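Local coordinates for ferredoxin NADP reductase (Plasmodium falciparum, PDB 3JQQ), which catalyses electron transfer between ferredoxin and NADP(H) in the apicoplast, using FAD as cofactor, and may support the last step of isoprenoid precursor synthesis, at the interface of chains A and B. Coordinates in Å, arbitrary orientation; residue numbers count along the deposited sequence, not the author numbering. Chains: chain A/B, Ferredoxin NADP reductase.

The interface of chains A and B. Residues chain A 250, 255-256, 258, 260-261, 292; chain B 255-256, 258, 260-261, 292.
Carboxylate oxygen OD2 of A:Asp261 is gripped by two donors. Its syn lone pair takes the hydroxyl OG of B:Ser256 across the interface at 2.7 Å, and its anti lone pair takes the backbone N of A:Tyr258, also at 2.7 Å and nearly straight (172° at H); together they set the carboxylate's rotation. Aspartate suits this place near the start of helix 259-265: it is short, and its two oxygens can serve both chains. The other oxygen, OD1, is met almost along its C-O axis by the ammonium of A:Lys292, a salt bridge that probably favours the ionised form. Lysine reaches further, NZ of A:Lys292 lying 2.8 Å from the carbonyl O of B:Thr255. B:Lys292, extended where A:Lys292 bends at chi3 (-62°), comes to the carbonyl of A:Thr255 from above its plane. At the centre A:Ser256 and B:Ser256 form an antiparallel bridge, N of each bonded to O of the other at 3.0 Å. Serine, being small, lets the backbones meet and still offers OG, anti to the carbonyl carbon (chi1 -69° in A:Ser256). The rings of A:Tyr258 and B:Tyr258 touch edge to edge, CE1 of A:Tyr258 3.6 Å from CE2 of B:Tyr258, while A:Tyr258 OH and A:Ser256 OG share a water with B:Gln260 OE1, as their twins do. The protein occurs as monomer and disulfide-linked homodimer; this patch, without the disulfide, probably belongs to the dimer and ties in NADP(+)-binding A:Tyr258 and B:Gln260.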
loop_
_atom_site.group_PDB
_atom_site.type_symbol
_atom_site.label_atom_id
_atom_site.label_comp_id
_atom_site.label_asym_id
_atom_site.label_seq_id
_atom_site.Cartn_x
_atom_site.Cartn_y
_atom_site.Cartn_z
ATOM N N GLN A 250 4.248 -11.503 16.451
ATOM C CA GLN A 250 4.967 -12.396 15.543
ATOM C C GLN A 250 6.438 -11.999 15.368
ATOM O O GLN A 250 6.783 -10.817 15.372
ATOM C CB GLN A 250 4.240 -12.509 14.200
ATOM C CG GLN A 250 2.798 -12.996 14.333
ATOM C CD GLN A 250 2.690 -14.345 15.032
ATOM O OE1 GLN A 250 3.064 -15.378 14.475
ATOM N NE2 GLN A 250 2.163 -14.339 16.252
ATOM N N THR A 255 5.458 -17.680 11.322
ATOM C CA THR A 255 4.024 -17.438 11.190
ATOM C C THR A 255 3.673 -15.964 11.341
ATOM O O THR A 255 4.090 -15.308 12.296
ATOM C CB THR A 255 3.219 -18.253 12.231
ATOM O OG1 THR A 255 3.100 -19.607 11.795
ATOM C CG2 THR A 255 1.828 -17.665 12.402
ATOM N N SER A 256 2.910 -15.445 10.385
ATOM C CA SER A 256 2.310 -14.130 10.525
ATOM C C SER A 256 0.876 -14.336 10.994
ATOM O O SER A 256 0.256 -15.340 10.667
ATOM C CB SER A 256 2.341 -13.370 9.197
ATOM O OG SER A 256 3.667 -13.015 8.844
ATOM N N TYR A 258 -2.647 -11.962 11.365
ATOM C CA TYR A 258 -3.272 -10.663 11.151
ATOM C C TYR A 258 -4.766 -10.683 11.448
ATOM O O TYR A 258 -5.297 -11.679 11.931
ATOM C CB TYR A 258 -3.038 -10.187 9.721
ATOM C CG TYR A 258 -1.607 -9.825 9.403
ATOM C CD1 TYR A 258 -0.888 -10.506 8.433
ATOM C CD2 TYR A 258 -0.973 -8.793 10.079
ATOM C CE1 TYR A 258 0.420 -10.169 8.137
ATOM C CE2 TYR A 258 0.330 -8.448 9.794
ATOM C CZ TYR A 258 1.023 -9.137 8.822
ATOM O OH TYR A 258 2.325 -8.790 8.545
ATOM N N GLN A 260 -7.385 -10.902 9.584
ATOM C CA GLN A 260 -8.134 -11.959 8.887
ATOM C C GLN A 260 -8.038 -13.278 9.640
ATOM O O GLN A 260 -9.024 -14.001 9.776
ATOM C CB GLN A 260 -7.612 -12.191 7.461
ATOM C CG GLN A 260 -7.277 -10.946 6.677
ATOM C CD GLN A 260 -5.874 -10.459 6.953
ATOM O OE1 GLN A 260 -4.900 -10.967 6.391
ATOM N NE2 GLN A 260 -5.761 -9.461 7.820
ATOM N N ASP A 261 -6.835 -13.589 10.109
ATOM C CA ASP A 261 -6.566 -14.845 10.797
ATOM C C ASP A 261 -7.366 -14.958 12.094
ATOM O O ASP A 261 -7.762 -16.053 12.496
ATOM C CB ASP A 261 -5.067 -14.978 11.072
ATOM C CG ASP A 261 -4.236 -14.872 9.803
ATOM O OD1 ASP A 261 -4.471 -15.666 8.871
ATOM O OD2 ASP A 261 -3.348 -13.995 9.737
ATOM N N LYS A 292 -9.654 -13.988 2.677
ATOM C CA LYS A 292 -9.921 -14.883 3.798
ATOM C C LYS A 292 -11.295 -14.630 4.423
ATOM O O LYS A 292 -11.991 -15.570 4.802
ATOM C CB LYS A 292 -8.816 -14.784 4.853
ATOM C CG LYS A 292 -8.755 -15.984 5.788
ATOM C CD LYS A 292 -7.512 -15.954 6.667
ATOM C CE LYS A 292 -6.235 -16.027 5.837
ATOM N NZ LYS A 292 -5.108 -16.630 6.613
ATOM N N THR B 255 -4.194 -18.634 10.243
ATOM C CA THR B 255 -2.793 -18.240 10.135
ATOM C C THR B 255 -2.437 -17.710 8.751
ATOM O O THR B 255 -3.030 -18.107 7.748
ATOM C CB THR B 255 -1.846 -19.416 10.450
ATOM O OG1 THR B 255 -0.492 -18.994 10.242
ATOM C CG2 THR B 255 -2.145 -20.591 9.536
ATOM N N SER B 256 -1.460 -16.811 8.710
ATOM C CA SER B 256 -0.922 -16.309 7.454
ATOM C C SER B 256 0.537 -16.726 7.331
ATOM O O SER B 256 1.222 -16.911 8.337
ATOM C CB SER B 256 -1.040 -14.784 7.385
ATOM O OG SER B 256 -2.392 -14.384 7.241
ATOM N N TYR B 258 3.833 -15.562 4.929
ATOM C CA TYR B 258 4.383 -14.711 3.881
ATOM C C TYR B 258 5.883 -14.949 3.690
ATOM O O TYR B 258 6.451 -15.867 4.283
ATOM C CB TYR B 258 4.087 -13.237 4.182
ATOM C CG TYR B 258 2.621 -12.860 4.049
ATOM C CD1 TYR B 258 1.932 -13.086 2.864
ATOM C CD2 TYR B 258 1.933 -12.265 5.101
ATOM C CE1 TYR B 258 0.597 -12.743 2.732
ATOM C CE2 TYR B 258 0.594 -11.914 4.977
ATOM C CZ TYR B 258 -0.068 -12.155 3.788
ATOM O OH TYR B 258 -1.397 -11.811 3.650
ATOM N N GLN B 260 8.634 -13.428 4.633
ATOM C CA GLN B 260 9.474 -13.352 5.827
ATOM C C GLN B 260 9.363 -14.608 6.680
ATOM O O GLN B 260 10.322 -15.003 7.341
ATOM C CB GLN B 260 9.110 -12.148 6.703
ATOM C CG GLN B 260 8.556 -10.957 5.962
ATOM C CD GLN B 260 7.071 -11.080 5.716
ATOM O OE1 GLN B 260 6.257 -10.884 6.620
ATOM N NE2 GLN B 260 6.710 -11.396 4.486
ATOM N N ASP B 261 8.185 -15.213 6.688
ATOM C CA ASP B 261 7.927 -16.381 7.521
ATOM C C ASP B 261 8.672 -17.588 6.969
ATOM O O ASP B 261 9.176 -18.425 7.720
ATOM C CB ASP B 261 6.425 -16.666 7.598
ATOM C CG ASP B 261 5.645 -15.525 8.232
ATOM O OD1 ASP B 261 4.667 -15.055 7.614
ATOM O OD2 ASP B 261 6.011 -15.098 9.338
ATOM N N LYS B 292 10.936 -8.628 10.431
ATOM C CA LYS B 292 11.124 -10.050 10.683
ATOM C C LYS B 292 12.496 -10.510 10.194
ATOM O O LYS B 292 13.202 -11.238 10.891
ATOM C CB LYS B 292 10.012 -10.861 10.012
ATOM C CG LYS B 292 9.661 -12.153 10.732
ATOM C CD LYS B 292 8.229 -12.564 10.436
ATOM C CE LYS B 292 7.692 -13.514 11.494
ATOM N NZ LYS B 292 6.230 -13.758 11.332
HETATM O O HOH W 1 4.451 -10.454 8.857
HETATM O O HOH W 2 -3.360 -12.950 5.343
HETATM O O HOH W 3 -6.440 -18.874 8.128
#